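PDB 3QLI: coenzyme A transferase from Yersinia pestis, which probably transfers coenzyme A from an acyl-CoA thioester to a carboxylic acid such as acetate. Local coordinates for residues 34-39 / 143-148; 56-61 / 92-97; 157-162 / 174-179. All coordinates share one frame; numbering follows the deposited sequence.

Contact 1. Residues 34-39 / 143-148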
ATOM      1  N   SER A  34     -22.829 -25.382  22.131  1.00 18.69           N
ATOM      2  CA  SER A  34     -22.984 -26.821  21.922  1.00 18.90           C
ATOM      3  C   SER A  34     -23.331 -27.196  20.486  1.00 22.54           C
ATOM      4  O   SER A  34     -23.114 -28.335  20.070  1.00 23.49           O
ATOM      5  CB  SER A  34     -24.040 -27.396  22.868  1.00 21.17           C
ATOM      6  OG  SER A  34     -25.337 -26.975  22.485  1.00 24.99           O
ATOM      7  N   SER A  35     -23.873 -26.254  19.718  1.00 18.34           N
ATOM      8  CA  SER A  35     -24.322 -26.600  18.369  1.00 18.01           C
ATOM      9  C   SER A  35     -23.378 -26.149  17.269  1.00 18.59           C
ATOM     10  O   SER A  35     -23.673 -26.341  16.098  1.00 19.11           O
ATOM     11  CB  SER A  35     -25.730 -26.072  18.103  1.00 20.43           C
ATOM     12  OG  SER A  35     -25.733 -24.656  18.165  1.00 25.24           O
ATOM     13  N   ILE A  36     -22.243 -25.564  17.645  1.00 16.32           N
ATOM     14  CA  ILE A  36     -21.214 -25.195  16.687  1.00 17.03           C
ATOM     15  C   ILE A  36     -20.713 -26.468  16.006  1.00 20.20           C
ATOM     16  O   ILE A  36     -20.327 -27.420  16.682  1.00 19.43           O
ATOM     17  CB  ILE A  36     -20.029 -24.475  17.383  1.00 17.87           C
ATOM     18  CG1 ILE A  36     -20.487 -23.134  17.987  1.00 14.94           C
ATOM     19  CG2 ILE A  36     -18.887 -24.251  16.394  1.00 14.69           C
ATOM     20  CD1 ILE A  36     -19.452 -22.479  18.898  1.00 15.99           C
ATOM     21  N   ALA A  37     -20.738 -26.493  14.676  1.00 14.97           N
ATOM     22  CA  ALA A  37     -20.306 -27.684  13.934  1.00 17.70           C
ATOM     23  C   ALA A  37     -18.791 -27.860  13.925  1.00 20.39           C
ATOM     24  O   ALA A  37     -18.038 -26.876  13.941  1.00 17.13           O
ATOM     25  CB  ALA A  37     -20.841 -27.637  12.489  1.00 17.11           C
ATOM     26  N   SER A  38     -18.338 -29.115  13.907  1.00 14.06           N
ATOM     27  CA  SER A  38     -16.944 -29.385  13.639  1.00 13.89           C
ATOM     28  C   SER A  38     -16.685 -28.990  12.192  1.00 15.52           C
ATOM     29  O   SER A  38     -17.618 -28.890  11.397  1.00 16.55           O
ATOM     30  CB  SER A  38     -16.643 -30.877  13.846  1.00 18.92           C
ATOM     31  OG  SER A  38     -16.650 -31.210  15.230  1.00 19.97           O
ATOM     32  N   GLY A  39     -15.430 -28.767  11.834  1.00 14.25           N
ATOM     33  CA  GLY A  39     -15.114 -28.394  10.464  1.00 16.30           C
ATOM     34  C   GLY A  39     -15.747 -27.078  10.022  1.00 20.94           C
ATOM     35  O   GLY A  39     -15.947 -26.861   8.823  1.00 21.39           O
ATOM     36  N   THR A 143     -19.999 -19.053  12.847  1.00 12.91           N
ATOM     37  CA  THR A 143     -20.374 -18.576  14.181  1.00 12.60           C
ATOM     38  C   THR A 143     -19.499 -17.403  14.572  1.00 11.59           C
ATOM     39  O   THR A 143     -18.272 -17.455  14.415  1.00 12.94           O
ATOM     40  CB  THR A 143     -20.198 -19.669  15.266  1.00 16.42           C
ATOM     41  OG1 THR A 143     -20.967 -20.826  14.918  1.00 17.22           O
ATOM     42  CG2 THR A 143     -20.684 -19.144  16.624  1.00 12.45           C
ATOM     43  N   PHE A 144     -20.137 -16.341  15.061  1.00 11.52           N
ATOM     44  CA  PHE A 144     -19.421 -15.194  15.599  1.00 11.95           C
ATOM     45  C   PHE A 144     -19.824 -14.973  17.062  1.00 13.30           C
ATOM     46  O   PHE A 144     -21.011 -15.044  17.391  1.00 13.73           O
ATOM     47  CB  PHE A 144     -19.711 -13.937  14.769  1.00 11.92           C
ATOM     48  CG  PHE A 144     -18.815 -12.782  15.108  1.00 11.65           C
ATOM     49  CD1 PHE A 144     -17.456 -12.842  14.821  1.00 10.84           C
ATOM     50  CD2 PHE A 144     -19.321 -11.644  15.726  1.00 10.84           C
ATOM     51  CE1 PHE A 144     -16.615 -11.792  15.137  1.00 12.09           C
ATOM     52  CE2 PHE A 144     -18.471 -10.581  16.060  1.00 12.11           C
ATOM     53  CZ  PHE A 144     -17.129 -10.652  15.766  1.00 10.96           C
ATOM     54  N   MET A 145     -18.835 -14.739  17.931  1.00 10.13           N
ATOM     55  CA  MET A 145     -19.086 -14.513  19.360  1.00 13.20           C
ATOM     56  C   MET A 145     -18.420 -13.207  19.796  1.00 13.09           C
ATOM     57  O   MET A 145     -17.270 -12.945  19.440  1.00 12.07           O
ATOM     58  CB  MET A 145     -18.558 -15.702  20.197  1.00 12.12           C
ATOM     59  CG  MET A 145     -18.932 -17.066  19.584  1.00 15.22           C
ATOM     60  SD  MET A 145     -18.905 -18.461  20.751  1.00 18.08           S
ATOM     61  CE  MET A 145     -17.166 -18.445  21.166  1.00 14.52           C
ATOM     62  N   HIS A 146     -19.134 -12.397  20.574  1.00 10.80           N
ATOM     63  CA  HIS A 146     -18.646 -11.063  20.958  1.00 12.78           C
ATOM     64  C   HIS A 146     -19.320 -10.681  22.288  1.00 12.11           C
ATOM     65  O   HIS A 146     -20.516 -10.944  22.480  1.00 12.58           O
ATOM     66  CB  HIS A 146     -19.022 -10.066  19.846  1.00 11.76           C
ATOM     67  CG  HIS A 146     -18.232  -8.784  19.832  1.00 15.78           C
ATOM     68  ND1 HIS A 146     -18.415  -7.771  20.755  1.00 13.20           N
ATOM     69  CD2 HIS A 146     -17.326  -8.314  18.941  1.00 12.31           C
ATOM     70  CE1 HIS A 146     -17.620  -6.753  20.454  1.00 13.97           C
ATOM     71  NE2 HIS A 146     -16.946  -7.058  19.359  1.00 14.64           N
ATOM     72  N   THR A 147     -18.556 -10.088  23.202  1.00 12.13           N
ATOM     73  CA  THR A 147     -19.114  -9.500  24.434  1.00 13.39           C
ATOM     74  C   THR A 147     -19.852  -8.194  24.102  1.00 13.99           C
ATOM     75  O   THR A 147     -19.372  -7.392  23.289  1.00 14.91           O
ATOM     76  CB  THR A 147     -17.980  -9.212  25.442  1.00 14.49           C
ATOM     77  OG1 THR A 147     -17.281 -10.437  25.731  1.00 16.26           O
ATOM     78  CG2 THR A 147     -18.502  -8.566  26.744  1.00 12.46           C
ATOM     79  N   VAL A 148     -21.025  -7.995  24.698  1.00 11.73           N
ATOM     80  CA  VAL A 148     -21.839  -6.817  24.392  1.00 11.14           C
ATOM     81  C   VAL A 148     -22.327  -6.183  25.674  1.00 14.06           C
ATOM     82  O   VAL A 148     -22.317  -6.810  26.723  1.00 14.70           O
ATOM     83  CB  VAL A 148     -23.062  -7.160  23.527  1.00 14.21           C
ATOM     84  CG1 VAL A 148     -22.617  -7.761  22.181  1.00 12.03           C
ATOM     85  CG2 VAL A 148     -24.012  -8.091  24.276  1.00 12.67           C
TER
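I36 rests its CG1 methylene against the hydroxyl of T143, CG1 to OG1 3.9 Å, while its CD1 methyl reaches over to the thioether of M145, CD1 to SD 4.5 Å. No hydrogen bond joins the two segments; the join is made by one isoleucine lying over two side chains of a strand. The branches of I36 and T143 cross at about a right angle. In I36, CG1 stands beside the backbone N and anti to the carbonyl carbon (chi1 -64°), which aims it at T143, and the extended outer bond (chi2 170°) carries CD1 on toward M145. Isoleucine suits the spot: it fills a buried place in a loop whose serines are exposed. Threonine suits an inner strand, where beta branching is well tolerated, and methionine brings a long, pliable chain that ends in a soft apolar sulfur and methyl.

A second shell fixes these groups. L42 of strand 41-44 touches I36, T143 and M145 alike, I177 of strand 175-180 packs on T143, and the methyl of M145 meets L58. The loop itself is tied down by its backbone, since I36 O accepts a hydrogen bond from R61 NH1. Side chains alternate along the strand, so F144 and H146 leave by the other face; H146 ND1 donates to T147 O at 2.7 Å, from above the carbonyl plane.

The contact packs a loop on the Rossmann-like parallel sheet of the N-terminal region. Strand 143-148 runs between strands 41-44 and 175-180, with backbone bonds to H41 and S43 on one flank and to R175 and I177 on the other. Helix 166-172 covers F144 and H146, whereas I36, in the loop leading from helix 29-32 into strand 41-44, lies over T143 and M145 beside helix 52-63.

Contact 2. Residues 56-61 / 92-97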
ATOM      1  N   LYS A  56     -14.433 -20.107  27.378  1.00 19.09           N
ATOM      2  CA  LYS A  56     -14.170 -21.196  28.321  1.00 19.02           C
ATOM      3  C   LYS A  56     -15.024 -22.412  27.973  1.00 18.62           C
ATOM      4  O   LYS A  56     -14.532 -23.551  27.960  1.00 20.35           O
ATOM      5  CB  LYS A  56     -14.424 -20.755  29.766  1.00 21.46           C
ATOM      6  CG  LYS A  56     -14.247 -21.878  30.786  1.00 22.29           C
ATOM      7  CD  LYS A  56     -14.523 -21.373  32.198  1.00 32.24           C
ATOM      8  CE  LYS A  56     -14.487 -22.514  33.204  1.00 41.12           C
ATOM      9  NZ  LYS A  56     -13.092 -22.861  33.588  1.00 43.94           N
ATOM     10  N   ALA A  57     -16.303 -22.180  27.684  1.00 14.71           N
ATOM     11  CA  ALA A  57     -17.213 -23.279  27.365  1.00 17.69           C
ATOM     12  C   ALA A  57     -16.809 -23.998  26.060  1.00 19.29           C
ATOM     13  O   ALA A  57     -16.904 -25.223  25.941  1.00 15.87           O
ATOM     14  CB  ALA A  57     -18.658 -22.773  27.286  1.00 16.42           C
ATOM     15  N   LEU A  58     -16.353 -23.233  25.078  1.00 16.96           N
ATOM     16  CA  LEU A  58     -15.890 -23.835  23.839  1.00 15.39           C
ATOM     17  C   LEU A  58     -14.630 -24.672  24.084  1.00 17.64           C
ATOM     18  O   LEU A  58     -14.515 -25.786  23.577  1.00 17.43           O
ATOM     19  CB  LEU A  58     -15.636 -22.755  22.778  1.00 15.10           C
ATOM     20  CG  LEU A  58     -15.203 -23.217  21.382  1.00 16.09           C
ATOM     21  CD1 LEU A  58     -16.150 -24.323  20.821  1.00 14.38           C
ATOM     22  CD2 LEU A  58     -15.131 -21.999  20.439  1.00 15.02           C
ATOM     23  N   ALA A  59     -13.684 -24.136  24.853  1.00 17.11           N
ATOM     24  CA  ALA A  59     -12.456 -24.868  25.171  1.00 17.15           C
ATOM     25  C   ALA A  59     -12.785 -26.172  25.906  1.00 19.45           C
ATOM     26  O   ALA A  59     -12.211 -27.231  25.619  1.00 19.36           O
ATOM     27  CB  ALA A  59     -11.515 -24.004  26.020  1.00 17.87           C
ATOM     28  N   ASP A  60     -13.698 -26.093  26.867  1.00 20.87           N
ATOM     29  CA  ASP A  60     -14.147 -27.287  27.579  1.00 21.71           C
ATOM     30  C   ASP A  60     -14.721 -28.330  26.617  1.00 22.73           C
ATOM     31  O   ASP A  60     -14.511 -29.546  26.781  1.00 21.19           O
ATOM     32  CB  ASP A  60     -15.177 -26.914  28.657  1.00 21.92           C
ATOM     33  CG  ASP A  60     -14.577 -26.083  29.789  1.00 25.03           C
ATOM     34  OD1 ASP A  60     -13.343 -25.869  29.809  1.00 27.45           O
ATOM     35  OD2 ASP A  60     -15.354 -25.638  30.672  1.00 30.39           O
ATOM     36  N   ARG A  61     -15.431 -27.860  25.594  1.00 19.41           N
ATOM     37  CA  ARG A  61     -16.006 -28.756  24.607  1.00 20.68           C
ATOM     38  C   ARG A  61     -14.910 -29.525  23.853  1.00 22.31           C
ATOM     39  O   ARG A  61     -15.040 -30.725  23.587  1.00 23.19           O
ATOM     40  CB  ARG A  61     -16.904 -27.974  23.641  1.00 22.35           C
ATOM     41  CG  ARG A  61     -18.039 -28.794  23.109  1.00 25.46           C
ATOM     42  CD  ARG A  61     -18.885 -28.080  22.071  1.00 20.91           C
ATOM     43  NE  ARG A  61     -19.315 -29.065  21.090  1.00 21.16           N
ATOM     44  CZ  ARG A  61     -19.815 -28.795  19.892  1.00 22.21           C
ATOM     45  NH1 ARG A  61     -20.001 -27.538  19.502  1.00 16.11           N
ATOM     46  NH2 ARG A  61     -20.148 -29.798  19.090  1.00 22.52           N
ATOM     47  N   ASN A  92      -5.022 -29.426  18.479  1.00 26.49           N
ATOM     48  CA  ASN A  92      -5.426 -30.478  17.549  1.00 24.97           C
ATOM     49  C   ASN A  92      -6.920 -30.472  17.244  1.00 26.34           C
ATOM     50  O   ASN A  92      -7.389 -31.218  16.387  1.00 26.65           O
ATOM     51  CB  ASN A  92      -5.015 -31.849  18.088  1.00 27.43           C
ATOM     52  CG  ASN A  92      -5.741 -32.215  19.369  1.00 31.37           C
ATOM     53  OD1 ASN A  92      -5.899 -31.386  20.265  1.00 31.67           O
ATOM     54  ND2 ASN A  92      -6.186 -33.462  19.461  1.00 38.79           N
ATOM     55  N   ARG A  93      -7.663 -29.628  17.949  1.00 21.46           N
ATOM     56  CA  ARG A  93      -9.109 -29.551  17.779  1.00 17.74           C
ATOM     57  C   ARG A  93      -9.594 -28.152  17.436  1.00 18.11           C
ATOM     58  O   ARG A  93     -10.522 -27.991  16.654  1.00 17.43           O
ATOM     59  CB  ARG A  93      -9.818 -30.045  19.041  1.00 18.91           C
ATOM     60  CG  ARG A  93      -9.695 -31.564  19.237  1.00 20.92           C
ATOM     61  CD  ARG A  93     -10.405 -32.057  20.481  1.00 22.71           C
ATOM     62  NE  ARG A  93     -10.330 -33.514  20.549  1.00 26.85           N
ATOM     63  CZ  ARG A  93     -11.153 -34.337  19.903  1.00 32.01           C
ATOM     64  NH1 ARG A  93     -12.136 -33.852  19.143  1.00 25.91           N
ATOM     65  NH2 ARG A  93     -10.999 -35.651  20.023  1.00 31.11           N
ATOM     66  N   ILE A  94      -8.986 -27.144  18.057  1.00 15.88           N
ATOM     67  CA  ILE A  94      -9.308 -25.752  17.747  1.00 17.85           C
ATOM     68  C   ILE A  94      -8.090 -25.155  17.073  1.00 18.31           C
ATOM     69  O   ILE A  94      -7.054 -25.001  17.701  1.00 18.97           O
ATOM     70  CB  ILE A  94      -9.653 -24.958  19.014  1.00 16.77           C
ATOM     71  CG1 ILE A  94     -10.875 -25.588  19.696  1.00 19.49           C
ATOM     72  CG2 ILE A  94      -9.899 -23.480  18.672  1.00 17.55           C
ATOM     73  CD1 ILE A  94     -11.253 -24.968  21.010  1.00 19.29           C
ATOM     74  N   LYS A  95      -8.212 -24.834  15.787  1.00 13.67           N
ATOM     75  CA  LYS A  95      -7.061 -24.414  14.994  1.00 16.16           C
ATOM     76  C   LYS A  95      -6.970 -22.888  14.909  1.00 18.60           C
ATOM     77  O   LYS A  95      -7.879 -22.242  14.392  1.00 18.98           O
ATOM     78  CB  LYS A  95      -7.168 -24.975  13.574  1.00 17.55           C
ATOM     79  CG  LYS A  95      -7.536 -26.447  13.480  1.00 20.13           C
ATOM     80  CD  LYS A  95      -6.563 -27.315  14.252  1.00 23.83           C
ATOM     81  CE  LYS A  95      -6.787 -28.791  13.961  1.00 30.59           C
ATOM     82  NZ  LYS A  95      -6.622 -29.096  12.508  1.00 37.15           N
ATOM     83  N   PRO A  96      -5.876 -22.306  15.422  1.00 19.23           N
ATOM     84  CA  PRO A  96      -5.729 -20.849  15.336  1.00 17.87           C
ATOM     85  C   PRO A  96      -5.389 -20.431  13.920  1.00 17.95           C
ATOM     86  O   PRO A  96      -4.326 -20.783  13.400  1.00 17.44           O
ATOM     87  CB  PRO A  96      -4.548 -20.556  16.266  1.00 17.32           C
ATOM     88  CG  PRO A  96      -4.470 -21.769  17.173  1.00 18.12           C
ATOM     89  CD  PRO A  96      -4.854 -22.912  16.292  1.00 18.76           C
ATOM     90  N   TYR A  97      -6.317 -19.716  13.291  1.00 16.68           N
ATOM     91  CA  TYR A  97      -6.077 -19.092  11.995  1.00 14.57           C
ATOM     92  C   TYR A  97      -5.923 -17.619  12.306  1.00 16.43           C
ATOM     93  O   TYR A  97      -6.799 -16.806  12.038  1.00 15.70           O
ATOM     94  CB  TYR A  97      -7.228 -19.396  11.018  1.00 15.02           C
ATOM     95  CG  TYR A  97      -7.000 -20.726  10.319  1.00 17.63           C
ATOM     96  CD1 TYR A  97      -6.744 -20.786   8.950  1.00 16.61           C
ATOM     97  CD2 TYR A  97      -6.964 -21.914  11.046  1.00 16.19           C
ATOM     98  CE1 TYR A  97      -6.495 -21.998   8.318  1.00 19.38           C
ATOM     99  CE2 TYR A  97      -6.702 -23.141  10.418  1.00 16.82           C
ATOM    100  CZ  TYR A  97      -6.472 -23.169   9.058  1.00 19.52           C
ATOM    101  OH  TYR A  97      -6.219 -24.364   8.419  1.00 19.65           O
TER
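L58 and A59, consecutive residues of helix 52-63, receive the side chain of I94 from the edge of a Rossmann-like parallel sheet. The helix is the connection of a beta-alpha-beta crossover between strands 41-44 and 70-74, and I94 opens the next strand outward, 94-98. K56, at the start of the segment, lies on an exposed part of the helix with a long chain suited to solvent; its carbonyl takes the helical bond from D60 N at 2.9 Å. A57 likewise spends its O on R61 N, at 3.0 Å.

L58 is the first residue to touch the strand. Its CG stands anti to the backbone N (chi1 -177°), which carries the branched end toward the sheet: CG lies 4.3 Å from I94 CD1, and L70 of strand 70-74 packs against the same leucine. A59 offers no bulk beyond a methyl, which suits a place where the strand residue comes up to the helix backbone; the CA atoms of A59 and I94 are 8.1 Å apart, and L90 packs on A59 as well. R61 is buried, yet its guanidinium group is well supplied with partners: NE forms a salt bridge with D66, and NH1 bonds to V33 O.

On the strand side, backbone bonds from R93, K95 and Y97 join this edge to L70 and V72, and V72 packs on I94. Y97, farther along, touches S425 of the second subunit. The beta branch of I94 suits the strand backbone. With CD1 anti to CA (chi2 175°) its outer chain is extended and reaches the helix, and the CD1 methyl ends 4.2 Å from L58 O and 4.3 Å from A59 CA.

Contact 3. Residues 157-162 / 174-179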
ATOM      1  N   PHE A 157     -28.253  -4.313  21.783  1.00 14.21           N
ATOM      2  CA  PHE A 157     -26.995  -4.487  22.501  1.00 16.54           C
ATOM      3  C   PHE A 157     -25.944  -3.642  21.798  1.00 20.16           C
ATOM      4  O   PHE A 157     -26.047  -3.399  20.599  1.00 22.97           O
ATOM      5  CB  PHE A 157     -26.525  -5.941  22.405  1.00 14.61           C
ATOM      6  CG  PHE A 157     -27.517  -6.944  22.897  1.00 15.98           C
ATOM      7  CD1 PHE A 157     -27.477  -7.387  24.209  1.00 18.09           C
ATOM      8  CD2 PHE A 157     -28.463  -7.486  22.034  1.00 16.32           C
ATOM      9  CE1 PHE A 157     -28.373  -8.341  24.666  1.00 15.46           C
ATOM     10  CE2 PHE A 157     -29.369  -8.432  22.488  1.00 17.93           C
ATOM     11  CZ  PHE A 157     -29.319  -8.863  23.815  1.00 17.74           C
ATOM     12  N   SER A 158     -24.909  -3.227  22.514  1.00 15.32           N
ATOM     13  CA  SER A 158     -23.806  -2.538  21.861  1.00 15.13           C
ATOM     14  C   SER A 158     -22.553  -3.407  21.816  1.00 13.84           C
ATOM     15  O   SER A 158     -22.224  -4.082  22.793  1.00 14.07           O
ATOM     16  CB  SER A 158     -23.484  -1.237  22.617  1.00 17.42           C
ATOM     17  OG  SER A 158     -22.302  -0.641  22.128  1.00 19.85           O
ATOM     18  N   LEU A 159     -21.832  -3.353  20.693  1.00 13.17           N
ATOM     19  CA  LEU A 159     -20.496  -3.950  20.599  1.00 13.84           C
ATOM     20  C   LEU A 159     -19.437  -3.232  21.467  1.00 14.40           C
ATOM     21  O   LEU A 159     -18.306  -3.717  21.621  1.00 15.79           O
ATOM     22  CB  LEU A 159     -20.032  -3.960  19.138  1.00 12.58           C
ATOM     23  CG  LEU A 159     -20.874  -4.826  18.197  1.00 12.80           C
ATOM     24  CD1 LEU A 159     -20.338  -4.686  16.783  1.00 17.48           C
ATOM     25  CD2 LEU A 159     -20.853  -6.283  18.645  1.00 14.68           C
ATOM     26  N   GLY A 160     -19.783  -2.075  22.016  1.00 14.61           N
ATOM     27  CA  GLY A 160     -18.916  -1.441  22.998  1.00 13.83           C
ATOM     28  C   GLY A 160     -17.529  -1.084  22.491  1.00 14.26           C
ATOM     29  O   GLY A 160     -17.386  -0.222  21.621  1.00 14.97           O
ATOM     30  N   VAL A 161     -16.514  -1.723  23.061  1.00 11.86           N
ATOM     31  CA  VAL A 161     -15.117  -1.472  22.713  1.00 13.32           C
ATOM     32  C   VAL A 161     -14.765  -1.852  21.280  1.00 14.78           C
ATOM     33  O   VAL A 161     -13.795  -1.350  20.717  1.00 14.79           O
ATOM     34  CB  VAL A 161     -14.143  -2.176  23.679  1.00 14.31           C
ATOM     35  CG1 VAL A 161     -14.163  -1.499  25.035  1.00 15.20           C
ATOM     36  CG2 VAL A 161     -14.485  -3.648  23.801  1.00 13.70           C
ATOM     37  N   GLY A 162     -15.531  -2.767  20.705  1.00 14.17           N
ATOM     38  CA  GLY A 162     -15.245  -3.214  19.359  1.00 14.88           C
ATOM     39  C   GLY A 162     -16.229  -2.912  18.249  1.00 13.71           C
ATOM     40  O   GLY A 162     -17.437  -3.069  18.398  1.00 13.66           O
ATOM     41  N   ARG A 174     -23.400 -16.855  10.141  1.00 13.16           N
ATOM     42  CA  ARG A 174     -24.658 -17.581  10.087  1.00 13.33           C
ATOM     43  C   ARG A 174     -25.343 -17.705  11.453  1.00 16.00           C
ATOM     44  O   ARG A 174     -26.572 -17.840  11.531  1.00 15.26           O
ATOM     45  CB  ARG A 174     -24.452 -18.930   9.380  1.00 16.86           C
ATOM     46  CG  ARG A 174     -24.147 -18.704   7.896  1.00 18.01           C
ATOM     47  CD  ARG A 174     -23.890 -19.989   7.133  1.00 18.47           C
ATOM     48  NE  ARG A 174     -22.471 -20.330   7.070  1.00 19.63           N
ATOM     49  CZ  ARG A 174     -21.623 -19.821   6.185  1.00 21.66           C
ATOM     50  NH1 ARG A 174     -22.044 -18.927   5.304  1.00 23.80           N
ATOM     51  NH2 ARG A 174     -20.352 -20.201   6.189  1.00 21.23           N
ATOM     52  N   ARG A 175     -24.544 -17.636  12.520  1.00 14.83           N
ATOM     53  CA  ARG A 175     -25.051 -17.501  13.895  1.00 17.25           C
ATOM     54  C   ARG A 175     -24.227 -16.452  14.671  1.00 16.12           C
ATOM     55  O   ARG A 175     -23.005 -16.377  14.538  1.00 14.43           O
ATOM     56  CB  ARG A 175     -25.016 -18.845  14.650  1.00 15.82           C
ATOM     57  CG  ARG A 175     -25.914 -19.933  14.073  1.00 17.79           C
ATOM     58  CD  ARG A 175     -27.399 -19.608  14.270  1.00 19.09           C
ATOM     59  NE  ARG A 175     -28.251 -20.769  13.997  1.00 18.05           N
ATOM     60  CZ  ARG A 175     -29.578 -20.730  13.943  1.00 21.43           C
ATOM     61  NH1 ARG A 175     -30.222 -19.582  14.137  1.00 15.89           N
ATOM     62  NH2 ARG A 175     -30.267 -21.841  13.701  1.00 17.60           N
ATOM     63  N   PHE A 176     -24.912 -15.657  15.485  1.00 13.90           N
ATOM     64  CA  PHE A 176     -24.269 -14.637  16.303  1.00 14.73           C
ATOM     65  C   PHE A 176     -24.633 -14.882  17.763  1.00 14.43           C
ATOM     66  O   PHE A 176     -25.815 -14.874  18.121  1.00 15.62           O
ATOM     67  CB  PHE A 176     -24.733 -13.250  15.854  1.00 13.05           C
ATOM     68  CG  PHE A 176     -24.143 -12.112  16.641  1.00 14.98           C
ATOM     69  CD1 PHE A 176     -22.823 -12.151  17.078  1.00 13.76           C
ATOM     70  CD2 PHE A 176     -24.908 -10.988  16.925  1.00 15.53           C
ATOM     71  CE1 PHE A 176     -22.271 -11.087  17.787  1.00 14.86           C
ATOM     72  CE2 PHE A 176     -24.364  -9.922  17.645  1.00 13.12           C
ATOM     73  CZ  PHE A 176     -23.047  -9.971  18.066  1.00 13.10           C
ATOM     74  N   ILE A 177     -23.622 -15.123  18.591  1.00 12.02           N
ATOM     75  CA  ILE A 177     -23.826 -15.435  20.005  1.00 12.78           C
ATOM     76  C   ILE A 177     -23.211 -14.322  20.835  1.00 14.41           C
ATOM     77  O   ILE A 177     -22.026 -14.015  20.668  1.00 15.14           O
ATOM     78  CB  ILE A 177     -23.108 -16.745  20.393  1.00 12.77           C
ATOM     79  CG1 ILE A 177     -23.489 -17.865  19.421  1.00 14.79           C
ATOM     80  CG2 ILE A 177     -23.403 -17.115  21.855  1.00 15.35           C
ATOM     81  CD1 ILE A 177     -22.777 -19.189  19.707  1.00 15.21           C
ATOM     82  N   VAL A 178     -23.992 -13.708  21.726  1.00 13.75           N
ATOM     83  CA  VAL A 178     -23.448 -12.614  22.533  1.00 12.88           C
ATOM     84  C   VAL A 178     -23.252 -12.996  23.996  1.00 15.44           C
ATOM     85  O   VAL A 178     -23.967 -13.835  24.545  1.00 15.70           O
ATOM     86  CB  VAL A 178     -24.323 -11.349  22.467  1.00 14.35           C
ATOM     87  CG1 VAL A 178     -24.547 -10.933  21.019  1.00 14.65           C
ATOM     88  CG2 VAL A 178     -25.641 -11.583  23.176  1.00 13.06           C
ATOM     89  N   GLU A 179     -22.265 -12.362  24.612  1.00 13.87           N
ATOM     90  CA  GLU A 179     -22.038 -12.478  26.038  1.00 14.57           C
ATOM     91  C   GLU A 179     -22.255 -11.095  26.641  1.00 15.75           C
ATOM     92  O   GLU A 179     -21.437 -10.185  26.463  1.00 13.95           O
ATOM     93  CB  GLU A 179     -20.619 -12.978  26.298  1.00 13.64           C
ATOM     94  CG  GLU A 179     -20.238 -13.069  27.777  1.00 17.11           C
ATOM     95  CD  GLU A 179     -19.061 -14.006  27.997  1.00 17.54           C
ATOM     96  OE1 GLU A 179     -18.937 -14.984  27.221  1.00 16.00           O
ATOM     97  OE2 GLU A 179     -18.262 -13.776  28.937  1.00 16.39           O
TER
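F157 swings its ring toward strand 175-180 with CG beside the backbone N (chi1 -56°) and the ring plane roughly perpendicular to the plane of CA, CB and CG (chi2 -93°), which lays one face before V178 CG2; CE1 and CG2 are 4.5 Å apart. F176 has CG anti to its N (chi1 179°), and the ring reaches out to meet L159, whose CD2 lies obliquely to it, 4.3 Å from CZ. The setting is a hydrophobic layer on one face of the Rossmann-like sheet: strand 175-180 is an inner strand of it, whereas strand 156-158 pairs antiparallel with 193-195 and leads into a turn that passes over that face. Large flat rings suit this buried layer, for each covers much area with little backbone, and the beta-branched valine between them fits a strand. V178 CG1 also sits over a face of the ring of F176, two residues back on the same side of the strand, 3.4 Å from the ring plane and displaced from its middle to the border of the ring.

V148 and I202, from the strands flanking 175-180, add to the packing round F157 and V178. At the other end of the F157 segment the chain turns sharply, in a type II' beta turn from L159 to G162. G160 takes its second position, where the positive phi is easy for glycine, and G162 N donates to L159 O. S158 braces the entry with an ST turn and also accepts from V187 N; its OG takes G160 N at 2.9 Å.

From the N terminus the chain first passes I36 in the loop before strand 41-44; contact 1 closes only when strand 143-148 arrives, so it spans the largest loop. Contact 2 is closed wholly within that span, between helix 52-63 and the edge strand 94-98. Contact 3 opens afterwards, a short loop through helix 166-172 that brings strand 175-180 against residues 157-159; none of the loops cross. Together they run across one sheet: contact 2 at its 94-98 edge, contact 1 at its middle, contact 3 on the neighbouring strand. Contact 1 touches both others, whereas contacts 2 and 3 stay about 7 Å apart at their nearest atoms.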